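Long-range contacts in putative acyl-[acyl-carrier-protein] desaturase DesA2 (Mycobacterium tuberculosis, PDB 1ZA0), which probably acts as a diiron acyl-ACP desaturase, introducing double bonds into fatty acyl chains during mycobacterial lipid biosynthesis: residues A[19-24]-A[193-198]; A[70-75]-A[164-169]; A[112-117]-A[180-185]; A[213-218]-A[267-272]. All blocks are in the same frame, centred on the assembly; numbering follows the deposited sequence. Where two conformers were deposited one is given.

Contact 1. Residues A[19-24]-A[193-198]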
# COMPACT_ATOMS: atom_id res chain seq x y z
N GLU A 19 13.40 -4.75 -17.23
CA GLU A 19 12.73 -5.17 -18.45
C GLU A 19 11.99 -6.45 -18.28
O GLU A 19 10.86 -6.62 -18.78
CB GLU A 19 13.79 -5.31 -19.61
CG GLU A 19 13.24 -5.89 -20.91
CD GLU A 19 14.23 -5.91 -22.10
OE1 GLU A 19 15.45 -5.68 -21.92
OE2 GLU A 19 13.79 -6.22 -23.20
N ALA A 20 12.66 -7.45 -17.70
CA ALA A 20 12.03 -8.77 -17.49
C ALA A 20 10.75 -8.64 -16.60
O ALA A 20 9.73 -9.23 -16.82
CB ALA A 20 13.06 -9.72 -16.81
N ASN A 21 10.84 -7.83 -15.60
CA ASN A 21 9.72 -7.65 -14.68
C ASN A 21 8.59 -6.82 -15.33
O ASN A 21 7.45 -7.12 -15.12
CB ASN A 21 10.22 -6.98 -13.44
CG ASN A 21 10.85 -8.00 -12.47
OD1 ASN A 21 10.15 -8.51 -11.58
ND2 ASN A 21 12.15 -8.32 -12.66
N MET A 22 8.92 -5.82 -16.11
CA MET A 22 7.88 -5.05 -16.85
C MET A 22 7.18 -5.96 -17.78
O MET A 22 5.98 -6.01 -17.88
CB MET A 22 8.53 -3.97 -17.70
CG MET A 22 8.33 -2.59 -17.31
SD MET A 22 6.70 -2.06 -16.60
CE MET A 22 5.67 -1.56 -17.97
N THR A 23 7.98 -6.78 -18.48
CA THR A 23 7.43 -7.76 -19.38
C THR A 23 6.51 -8.75 -18.68
O THR A 23 5.43 -9.06 -19.13
CB THR A 23 8.65 -8.49 -20.16
OG1 THR A 23 9.39 -7.50 -20.88
CG2 THR A 23 8.14 -9.34 -21.22
N ARG A 24 6.96 -9.31 -17.58
CA ARG A 24 6.08 -10.12 -16.77
C ARG A 24 4.80 -9.38 -16.32
O ARG A 24 3.68 -9.91 -16.41
CB ARG A 24 6.83 -10.59 -15.53
CG ARG A 24 6.06 -11.54 -14.68
CD ARG A 24 6.71 -11.87 -13.36
NE ARG A 24 7.26 -10.70 -12.71
CZ ARG A 24 6.56 -9.73 -12.14
NH1 ARG A 24 5.24 -9.83 -12.10
NH2 ARG A 24 7.17 -8.69 -11.55
N GLU A 193 5.14 -5.31 -4.74
CA GLU A 193 6.16 -5.84 -3.90
C GLU A 193 7.13 -6.78 -4.71
O GLU A 193 8.33 -6.75 -4.47
CB GLU A 193 5.58 -6.53 -2.66
CG GLU A 193 6.71 -7.01 -1.72
CD GLU A 193 6.37 -8.21 -0.84
OE1 GLU A 193 5.19 -8.66 -0.84
OE2 GLU A 193 7.30 -8.67 -0.09
N GLU A 194 6.56 -7.61 -5.57
CA GLU A 194 7.28 -8.66 -6.30
C GLU A 194 8.31 -7.90 -7.19
O GLU A 194 9.47 -8.25 -7.26
CB GLU A 194 6.32 -9.46 -7.19
CG GLU A 194 6.91 -10.48 -8.16
CD GLU A 194 5.86 -11.23 -8.92
OE1 GLU A 194 4.67 -10.83 -8.80
OE2 GLU A 194 6.14 -12.24 -9.63
N PHE A 195 7.84 -6.88 -7.85
CA PHE A 195 8.67 -6.05 -8.74
C PHE A 195 9.81 -5.41 -8.00
O PHE A 195 10.98 -5.65 -8.35
CB PHE A 195 7.81 -5.01 -9.47
CG PHE A 195 8.39 -4.51 -10.79
CD1 PHE A 195 7.65 -4.61 -11.95
CD2 PHE A 195 9.62 -3.91 -10.85
CE1 PHE A 195 8.15 -4.10 -13.17
CE2 PHE A 195 10.13 -3.43 -12.06
CZ PHE A 195 9.41 -3.55 -13.22
N PHE A 196 9.52 -4.64 -6.94
CA PHE A 196 10.60 -4.02 -6.18
C PHE A 196 11.50 -5.05 -5.54
O PHE A 196 12.74 -4.88 -5.47
CB PHE A 196 10.13 -3.00 -5.14
CG PHE A 196 9.56 -1.75 -5.76
CD1 PHE A 196 10.38 -0.86 -6.45
CD2 PHE A 196 8.20 -1.48 -5.68
CE1 PHE A 196 9.87 0.29 -7.03
CE2 PHE A 196 7.67 -0.32 -6.26
CZ PHE A 196 8.51 0.55 -6.96
N ALA A 197 10.90 -6.10 -5.01
CA ALA A 197 11.72 -7.09 -4.33
C ALA A 197 12.67 -7.80 -5.32
O ALA A 197 13.74 -8.24 -4.94
CB ALA A 197 10.84 -8.11 -3.63
N ASN A 198 12.23 -8.00 -6.56
CA ASN A 198 13.10 -8.66 -7.53
C ASN A 198 14.33 -7.74 -7.83
O ASN A 198 15.44 -8.23 -8.04
CB ASN A 198 12.31 -9.03 -8.81
CG ASN A 198 11.38 -10.21 -8.61
OD1 ASN A 198 11.55 -10.95 -7.61
ND2 ASN A 198 10.41 -10.45 -9.59

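Contact 2. Residues A[70-75]-A[164-169]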
# COMPACT_ATOMS: atom_id res chain seq x y z
N GLU A 70 -9.50 5.10 5.28
CA GLU A 70 -9.03 6.48 5.35
C GLU A 70 -7.53 6.54 5.43
O GLU A 70 -6.93 7.36 4.75
CB GLU A 70 -9.64 7.24 6.53
CG GLU A 70 -11.14 7.34 6.39
CD GLU A 70 -11.81 8.09 7.51
OE1 GLU A 70 -11.91 7.60 8.66
OE2 GLU A 70 -12.27 9.20 7.20
N ILE A 71 -6.93 5.63 6.20
CA ILE A 71 -5.47 5.54 6.22
C ILE A 71 -4.92 5.23 4.85
O ILE A 71 -3.96 5.87 4.41
CB ILE A 71 -5.01 4.47 7.27
CG1 ILE A 71 -5.34 4.96 8.67
CG2 ILE A 71 -3.48 4.14 7.08
CD1 ILE A 71 -5.39 3.79 9.69
N LEU A 72 -5.54 4.28 4.13
CA LEU A 72 -5.06 3.90 2.79
C LEU A 72 -5.14 5.05 1.80
O LEU A 72 -4.22 5.31 0.95
CB LEU A 72 -5.85 2.73 2.19
CG LEU A 72 -5.46 1.33 2.57
CD1 LEU A 72 -6.43 0.28 1.94
CD2 LEU A 72 -4.03 1.08 2.22
N LEU A 73 -6.26 5.73 1.90
CA LEU A 73 -6.53 6.83 1.01
C LEU A 73 -5.51 7.95 1.19
O LEU A 73 -4.93 8.49 0.18
CB LEU A 73 -7.94 7.31 1.22
CG LEU A 73 -8.28 8.57 0.41
CD1 LEU A 73 -8.10 8.32 -1.13
CD2 LEU A 73 -9.65 9.08 0.75
N ILE A 74 -5.22 8.27 2.45
CA ILE A 74 -4.26 9.33 2.75
C ILE A 74 -2.88 8.96 2.19
O ILE A 74 -2.19 9.77 1.58
CB ILE A 74 -4.15 9.58 4.29
CG1 ILE A 74 -5.44 10.17 4.87
CG2 ILE A 74 -2.95 10.47 4.66
CD1 ILE A 74 -5.64 11.59 4.54
N LEU A 75 -2.48 7.72 2.42
CA LEU A 75 -1.17 7.23 1.94
C LEU A 75 -1.11 7.20 0.41
O LEU A 75 -0.12 7.60 -0.22
CB LEU A 75 -0.90 5.85 2.51
CG LEU A 75 -0.66 5.75 4.02
CD1 LEU A 75 -0.37 4.33 4.43
CD2 LEU A 75 0.49 6.73 4.47
N VAL A 164 0.00 -6.83 3.00
CA VAL A 164 -0.49 -7.42 4.24
C VAL A 164 -1.72 -6.64 4.80
O VAL A 164 -2.77 -7.22 5.09
CB VAL A 164 0.63 -7.48 5.26
CG1 VAL A 164 0.13 -7.91 6.62
CG2 VAL A 164 1.76 -8.48 4.76
N PHE A 165 -1.58 -5.33 4.89
CA PHE A 165 -2.69 -4.44 5.26
C PHE A 165 -3.94 -4.70 4.44
O PHE A 165 -4.99 -4.93 5.03
CB PHE A 165 -2.20 -2.98 5.15
CG PHE A 165 -3.14 -1.93 5.70
CD1 PHE A 165 -2.82 -1.22 6.84
CD2 PHE A 165 -4.33 -1.61 5.01
CE1 PHE A 165 -3.67 -0.20 7.34
CE2 PHE A 165 -5.16 -0.59 5.46
CZ PHE A 165 -4.83 0.11 6.67
N CYS A 166 -3.84 -4.71 3.09
CA CYS A 166 -5.01 -4.79 2.27
C CYS A 166 -5.58 -6.22 2.23
O CYS A 166 -6.82 -6.41 2.13
CB CYS A 166 -4.73 -4.30 0.85
SG CYS A 166 -4.39 -2.54 0.77
N ARG A 167 -4.70 -7.22 2.28
CA ARG A 167 -5.15 -8.59 2.43
C ARG A 167 -5.98 -8.79 3.73
O ARG A 167 -7.08 -9.39 3.68
CB ARG A 167 -3.97 -9.57 2.37
CG ARG A 167 -4.46 -11.02 2.49
N ASN A 168 -5.46 -8.27 4.86
CA ASN A 168 -6.06 -8.47 6.14
C ASN A 168 -7.36 -7.70 6.16
O ASN A 168 -8.35 -8.13 6.77
CB ASN A 168 -5.14 -8.02 7.31
CG ASN A 168 -3.89 -8.90 7.47
OD1 ASN A 168 -3.79 -9.99 6.84
ND2 ASN A 168 -2.96 -8.46 8.34
N LEU A 169 -7.36 -6.52 5.57
CA LEU A 169 -8.58 -5.73 5.52
C LEU A 169 -9.66 -6.34 4.67
O LEU A 169 -10.79 -6.43 5.11
CB LEU A 169 -8.25 -4.31 5.03
CG LEU A 169 -9.41 -3.37 4.84
CD1 LEU A 169 -10.19 -3.02 6.09
CD2 LEU A 169 -8.95 -2.08 4.10

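Contact 3. Residues A[112-117]-A[180-185]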
# COMPACT_ATOMS: atom_id res chain seq x y z
N ILE A 112 -8.34 6.74 -6.43
CA ILE A 112 -9.60 7.17 -7.02
C ILE A 112 -10.72 6.24 -6.57
O ILE A 112 -11.82 6.70 -6.21
CB ILE A 112 -9.53 7.14 -8.56
CG1 ILE A 112 -8.52 8.20 -9.10
CG2 ILE A 112 -10.89 7.41 -9.14
CD1 ILE A 112 -8.05 7.80 -10.59
N ALA A 113 -10.46 4.92 -6.66
CA ALA A 113 -11.48 3.92 -6.30
C ALA A 113 -11.92 4.14 -4.82
O ALA A 113 -13.10 4.22 -4.52
CB ALA A 113 -10.95 2.54 -6.43
N LEU A 114 -10.95 4.28 -3.92
CA LEU A 114 -11.28 4.46 -2.51
C LEU A 114 -12.07 5.73 -2.25
O LEU A 114 -13.05 5.72 -1.52
CB LEU A 114 -10.04 4.47 -1.63
CG LEU A 114 -9.27 3.14 -1.44
CD1 LEU A 114 -7.84 3.48 -1.01
CD2 LEU A 114 -9.92 2.28 -0.33
N ARG A 115 -11.60 6.84 -2.81
CA ARG A 115 -12.29 8.11 -2.61
C ARG A 115 -13.71 8.09 -3.13
O ARG A 115 -14.62 8.49 -2.41
CB ARG A 115 -11.53 9.25 -3.27
CG ARG A 115 -12.08 10.64 -3.01
CD ARG A 115 -11.18 11.77 -3.58
NE ARG A 115 -9.97 11.91 -2.81
CZ ARG A 115 -9.91 12.44 -1.60
NH1 ARG A 115 -10.97 12.99 -1.04
NH2 ARG A 115 -8.75 12.47 -0.97
N GLU A 116 -13.88 7.63 -4.37
CA GLU A 116 -15.18 7.55 -5.01
C GLU A 116 -16.15 6.62 -4.29
O GLU A 116 -17.34 6.97 -4.08
CB GLU A 116 -15.07 7.23 -6.49
CG GLU A 116 -14.47 8.41 -7.24
CD GLU A 116 -14.30 8.22 -8.75
OE1 GLU A 116 -14.71 7.17 -9.28
OE2 GLU A 116 -13.70 9.14 -9.36
N TYR A 117 -15.67 5.47 -3.86
CA TYR A 117 -16.51 4.59 -3.08
C TYR A 117 -16.98 5.37 -1.85
O TYR A 117 -18.17 5.38 -1.50
CB TYR A 117 -15.76 3.33 -2.64
CG TYR A 117 -16.60 2.41 -1.79
CD1 TYR A 117 -17.24 1.32 -2.33
CD2 TYR A 117 -16.70 2.63 -0.43
CE1 TYR A 117 -18.05 0.46 -1.51
CE2 TYR A 117 -17.47 1.85 0.38
CZ TYR A 117 -18.17 0.77 -0.16
OH TYR A 117 -18.90 -0.04 0.71
N GLY A 180 -14.48 -6.52 -2.82
CA GLY A 180 -13.96 -6.62 -4.16
C GLY A 180 -12.89 -5.59 -4.51
O GLY A 180 -11.84 -5.91 -5.08
N LEU A 181 -13.17 -4.37 -4.12
CA LEU A 181 -12.26 -3.24 -4.35
C LEU A 181 -10.94 -3.43 -3.62
O LEU A 181 -9.84 -3.31 -4.21
CB LEU A 181 -12.95 -1.96 -3.88
CG LEU A 181 -12.27 -0.61 -4.23
CD1 LEU A 181 -13.29 0.49 -3.96
CD2 LEU A 181 -11.10 -0.36 -3.38
N ILE A 182 -11.02 -3.70 -2.31
CA ILE A 182 -9.84 -3.89 -1.52
C ILE A 182 -9.04 -5.14 -1.98
O ILE A 182 -7.82 -5.12 -1.96
CB ILE A 182 -10.10 -3.94 -0.01
CG1 ILE A 182 -10.81 -2.66 0.49
CG2 ILE A 182 -8.79 -4.09 0.73
CD1 ILE A 182 -9.99 -1.31 0.28
N ASP A 183 -9.74 -6.20 -2.33
CA ASP A 183 -9.05 -7.37 -2.88
C ASP A 183 -8.29 -7.02 -4.20
O ASP A 183 -7.19 -7.52 -4.39
CB ASP A 183 -10.10 -8.42 -3.15
CG ASP A 183 -9.58 -9.60 -3.86
OD1 ASP A 183 -8.95 -10.46 -3.20
OD2 ASP A 183 -9.79 -9.75 -5.07
N ARG A 184 -8.88 -6.21 -5.09
CA ARG A 184 -8.14 -5.76 -6.30
C ARG A 184 -6.87 -5.02 -5.92
O ARG A 184 -5.80 -5.28 -6.50
CB ARG A 184 -8.99 -4.90 -7.27
CG ARG A 184 -10.01 -5.63 -8.12
CD ARG A 184 -9.47 -6.58 -9.25
NE ARG A 184 -10.57 -6.95 -10.16
CZ ARG A 184 -10.47 -7.32 -11.44
NH1 ARG A 184 -11.59 -7.60 -12.11
NH2 ARG A 184 -9.30 -7.43 -12.06
N ILE A 185 -6.98 -4.09 -4.99
CA ILE A 185 -5.84 -3.32 -4.49
C ILE A 185 -4.76 -4.23 -3.89
O ILE A 185 -3.52 -4.08 -4.21
CB ILE A 185 -6.28 -2.28 -3.45
CG1 ILE A 185 -7.17 -1.21 -4.09
CG2 ILE A 185 -5.07 -1.62 -2.78
CD1 ILE A 185 -7.64 -0.12 -3.07

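Contact 4. Residues A[213-218]-A[267-272]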
# COMPACT_ATOMS: atom_id res chain seq x y z
N ALA A 213 23.13 -3.74 4.36
CA ALA A 213 23.10 -2.61 5.27
C ALA A 213 21.81 -1.82 5.14
O ALA A 213 21.29 -1.38 6.11
CB ALA A 213 24.31 -1.67 5.01
N ALA A 214 21.36 -1.63 3.91
CA ALA A 214 20.10 -0.96 3.66
C ALA A 214 18.93 -1.76 4.28
O ALA A 214 18.07 -1.19 4.93
CB ALA A 214 19.91 -0.72 2.20
N ILE A 215 18.96 -3.08 4.18
CA ILE A 215 17.88 -3.89 4.72
C ILE A 215 17.89 -3.82 6.22
O ILE A 215 16.82 -3.69 6.87
CB ILE A 215 17.98 -5.37 4.19
CG1 ILE A 215 17.75 -5.41 2.69
CG2 ILE A 215 17.00 -6.25 4.97
CD1 ILE A 215 18.15 -6.73 2.00
N ALA A 216 19.09 -3.86 6.81
CA ALA A 216 19.21 -3.73 8.27
C ALA A 216 18.65 -2.42 8.78
O ALA A 216 17.89 -2.40 9.74
CB ALA A 216 20.70 -3.88 8.71
N ALA A 217 18.97 -1.33 8.10
CA ALA A 217 18.56 0.01 8.57
C ALA A 217 17.03 0.22 8.45
O ALA A 217 16.41 0.77 9.36
CB ALA A 217 19.32 1.08 7.79
N ARG A 218 16.42 -0.21 7.34
CA ARG A 218 14.97 -0.20 7.18
C ARG A 218 14.27 -1.10 8.18
O ARG A 218 13.31 -0.67 8.81
CB ARG A 218 14.58 -0.56 5.75
CG ARG A 218 14.83 0.55 4.78
CD ARG A 218 14.31 2.02 5.22
NE ARG A 218 15.36 3.00 4.89
CZ ARG A 218 16.37 3.42 5.70
NH1 ARG A 218 17.25 4.26 5.21
NH2 ARG A 218 16.50 3.05 6.97
N PRO A 267 24.15 -12.59 9.75
CA PRO A 267 24.42 -12.15 11.13
C PRO A 267 23.78 -10.81 11.56
O PRO A 267 23.15 -10.77 12.59
CB PRO A 267 25.97 -12.09 11.21
CG PRO A 267 26.46 -13.03 10.15
CD PRO A 267 25.39 -13.00 9.05
N SER A 268 23.92 -9.76 10.78
CA SER A 268 23.37 -8.43 11.15
C SER A 268 21.83 -8.25 11.00
O SER A 268 21.29 -7.14 11.18
CB SER A 268 24.05 -7.37 10.30
OG SER A 268 23.49 -7.33 9.00
N LEU A 269 21.13 -9.33 10.65
CA LEU A 269 19.68 -9.29 10.43
C LEU A 269 18.93 -10.34 11.24
O LEU A 269 17.72 -10.32 11.24
CB LEU A 269 19.35 -9.54 8.94
CG LEU A 269 19.95 -8.60 7.89
CD1 LEU A 269 19.64 -9.14 6.50
CD2 LEU A 269 19.45 -7.16 8.06
N LYS A 270 19.64 -11.27 11.90
CA LYS A 270 19.00 -12.37 12.63
C LYS A 270 18.16 -11.83 13.80
O LYS A 270 17.23 -12.48 14.25
CB LYS A 270 20.04 -13.45 13.10
N GLN A 271 18.49 -10.64 14.26
CA GLN A 271 17.74 -9.95 15.31
C GLN A 271 16.35 -9.44 14.89
O GLN A 271 15.53 -9.10 15.76
CB GLN A 271 18.53 -8.75 15.81
CG GLN A 271 18.75 -7.70 14.76
CD GLN A 271 19.39 -6.44 15.31
OE1 GLN A 271 18.97 -5.94 16.34
NE2 GLN A 271 20.39 -5.92 14.60
N PHE A 272 16.11 -9.38 13.57
CA PHE A 272 14.78 -9.04 13.01
C PHE A 272 14.01 -10.25 12.55
O PHE A 272 12.95 -10.07 11.98
CB PHE A 272 14.94 -8.11 11.83
CG PHE A 272 15.78 -6.92 12.12
CD1 PHE A 272 15.29 -5.90 12.95
CD2 PHE A 272 17.06 -6.82 11.60
CE1 PHE A 272 16.09 -4.77 13.23
CE2 PHE A 272 17.86 -5.71 11.86
CZ PHE A 272 17.36 -4.68 12.69

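Contact 1. Residues A[19-24]-A[193-198]
The ring of Phe-195 and the guanidinium of Arg-24 are the flat groups around which this antiparallel helix pair is built. Asn-21 sets its CB over the centre of one ring face, 3.5 Å from the centroid and 13° off the normal, a clear CH-pi contact. Met-22 meets the same ring obliquely, its SD 4.2 Å from CE1 of Phe-195, which adds a Met-aromatic contact; Trp-99 of helix 95-121 stacks on Phe-195 as well. On the guanidinium, Asn-21 O lies toward the rim of one face while the carboxylate of Glu-194 stacks on the opposite face, nearly parallel to it. OE1 of Glu-194 is 3.5 Å from NH1 of Arg-24 but well out of the guanidinium plane, so this salt bridge acts through charge without an N-H aimed at the oxygen. The guanidinium edge is used instead by OD1 of Asn-21, which takes an almost linear 3.0 Å bond from NH2 of Arg-24. The same oxygen also accepts a hydrogen bond from ND2 of Asn-198 at 2.8 Å, on a lone pair in the carbonyl plane. Since Asn-21 ND2 binds Val-17 O, both ends of the amide are fixed. With Phe-195 one turn beyond the metal ligand His-192, the contact packs the N-terminal helix 9-27 against helix 176-206 of the ferritin-like four-helix bundle, as in the acyl-ACP desaturase family.

Contact 2. Residues A[70-75]-A[164-169]
Leu-72 pushes its branched end against Phe-165, Cys-166 and Leu-169, joining two roughly antiparallel helices in the four-helix-bundle core of this ferritin-like protein, a putative desaturase. The short segments cross at 149° with their axes 12.0 Å apart, a wide spacing that large side chains must bridge. Leu-72 is the main bump on its helix. Its CG stands anti to the carbonyl carbon (chi1 -83°), and CG comes to 3.5 Å from CE2 of Phe-165. The leucine and the phenylalanine slide past one another in opposite directions.

Phe-165, in turn, is the bump that answers from helix 148-172. Its CG is anti to the backbone N (chi1 -171°), and on the ring beyond it CE2 and CD2 lie against CG and CD2 of Leu-72. CZ of Phe-165 has CG2 of Ile-71 at 4.3 Å. Ala-68, one turn earlier on helix 63-77, also touches the ring, and Ile-71 also touches Leu-236 and Val-239 of helix 233-241.

The contact is wholly apolar and buried, yet it lies close to the metal site: the side chain of Cys-166 is about 4 Å from that of the metal ligand Glu-189. This cysteine and Leu-169, with Phe-165, line the groove that takes the end of Leu-72. CD1 of Leu-72 lies 3.7 Å from SG of Cys-166, and the same methyl lies 4.1 Å from CD2 of Leu-169.

Contact 3. Residues A[112-117]-A[180-185]
Ala-113 O, which accepts the helical bond from Tyr-117 N at 2.9 Å, also meets a methyl of Leu-181 from the facing helix. CD1 of Leu-181 is 3.8 Å from this oxygen, a packing contact beside a polar atom already satisfied within its own helix. The same methyl rests against CB of Ala-113 and CB of Tyr-117, both 4.0 Å away, and so sits between two residues one turn apart. Leu-181 CG is anti to its backbone N (chi1 -171°), and beyond it the other methyl, CD2, lies 4.2 Å from CD2 of Leu-114.

Leu-114 is the second anchor. Although its CB does not point straight across, its end does come near: CD2 meets CD1 of Ile-182 at 3.6 Å, the two side chains crossing at about a right angle, and CG lies 4.0 Å from CD1 of Ile-185. The hydroxyl of Tyr-117 is hydrogen-bonded to OE1 of Glu-175.

The segments run antiparallel, at 166°. Ile-185 lies beside the metal site, its side chain about 7 Å from the bound manganese. Around this pair, helix 148-172 lays Cys-166 against Ile-182 and Ile-185, helix 63-77 brings Leu-72 to Leu-114, and the loop residue Ala-34 touches Ala-113.

Contact 4. Residues A[213-218]-A[267-272]
Ala-216 and Leu-269 bury the most surface here, with Ile-215 beside them. They join helix 208-221 to the C-terminal segment that follows helix 247-260, away from the metal-binding bundle centre of this ferritin-like fold. The principle at work is that of a small residue receiving a large one: alanine leaves the helix backbone accessible, and a leucine methyl settles directly on it. CD2 of Leu-269 lies 3.4 Å from CA of Ala-216 and 3.6 Å from CB of the same residue, so it packs against main chain and side chain alike.

CG of Leu-269 is anti to its carbonyl carbon (chi1 -58°), and although the CB does not aim straight at the helix, CD2 beyond CG makes the contact. The methyl also reaches the branch of Ile-215, whose CG2 is 4.0 Å from CD2 of Leu-269, the two side chains crossing at about a right angle. Both Ile-215 and Leu-269 also touch Leu-263 and Ile-258, so that the contact forms one corner of a larger apolar cluster; Val-153 and Phe-157 of helix 148-172 also touch Ile-215.

On the segment 267-272, Phe-272 N bonds to Leu-269 O at 3.0 Å, and both residues touch the helix. Gln-271 CG covers part of one face of the Phe-272 ring. The carbonyl O of Ala-216 lies 3.8 Å from CZ of Phe-272.

In the fold
From the N terminus, helix 9-27 supplies the first half of contact 1, and the chain then spends helices 63-77, 95-121 and 148-172 before helix 176-206 completes it. Contacts 2 and 3 are both nested inside that long loop. Contact 2 opens first and contact 3 opens before it closes, so the two cross in the chain order 70-75, 112-117, 164-169, 180-185. They also touch in space, together tying four helices into one bundle core. Contact 1 adds the N-terminal helix at another level of helix 176-206. Contact 4 follows in series, fastening helix 208-221 to the C-terminal segment, on the opposite side of the chain's centre from contact 3.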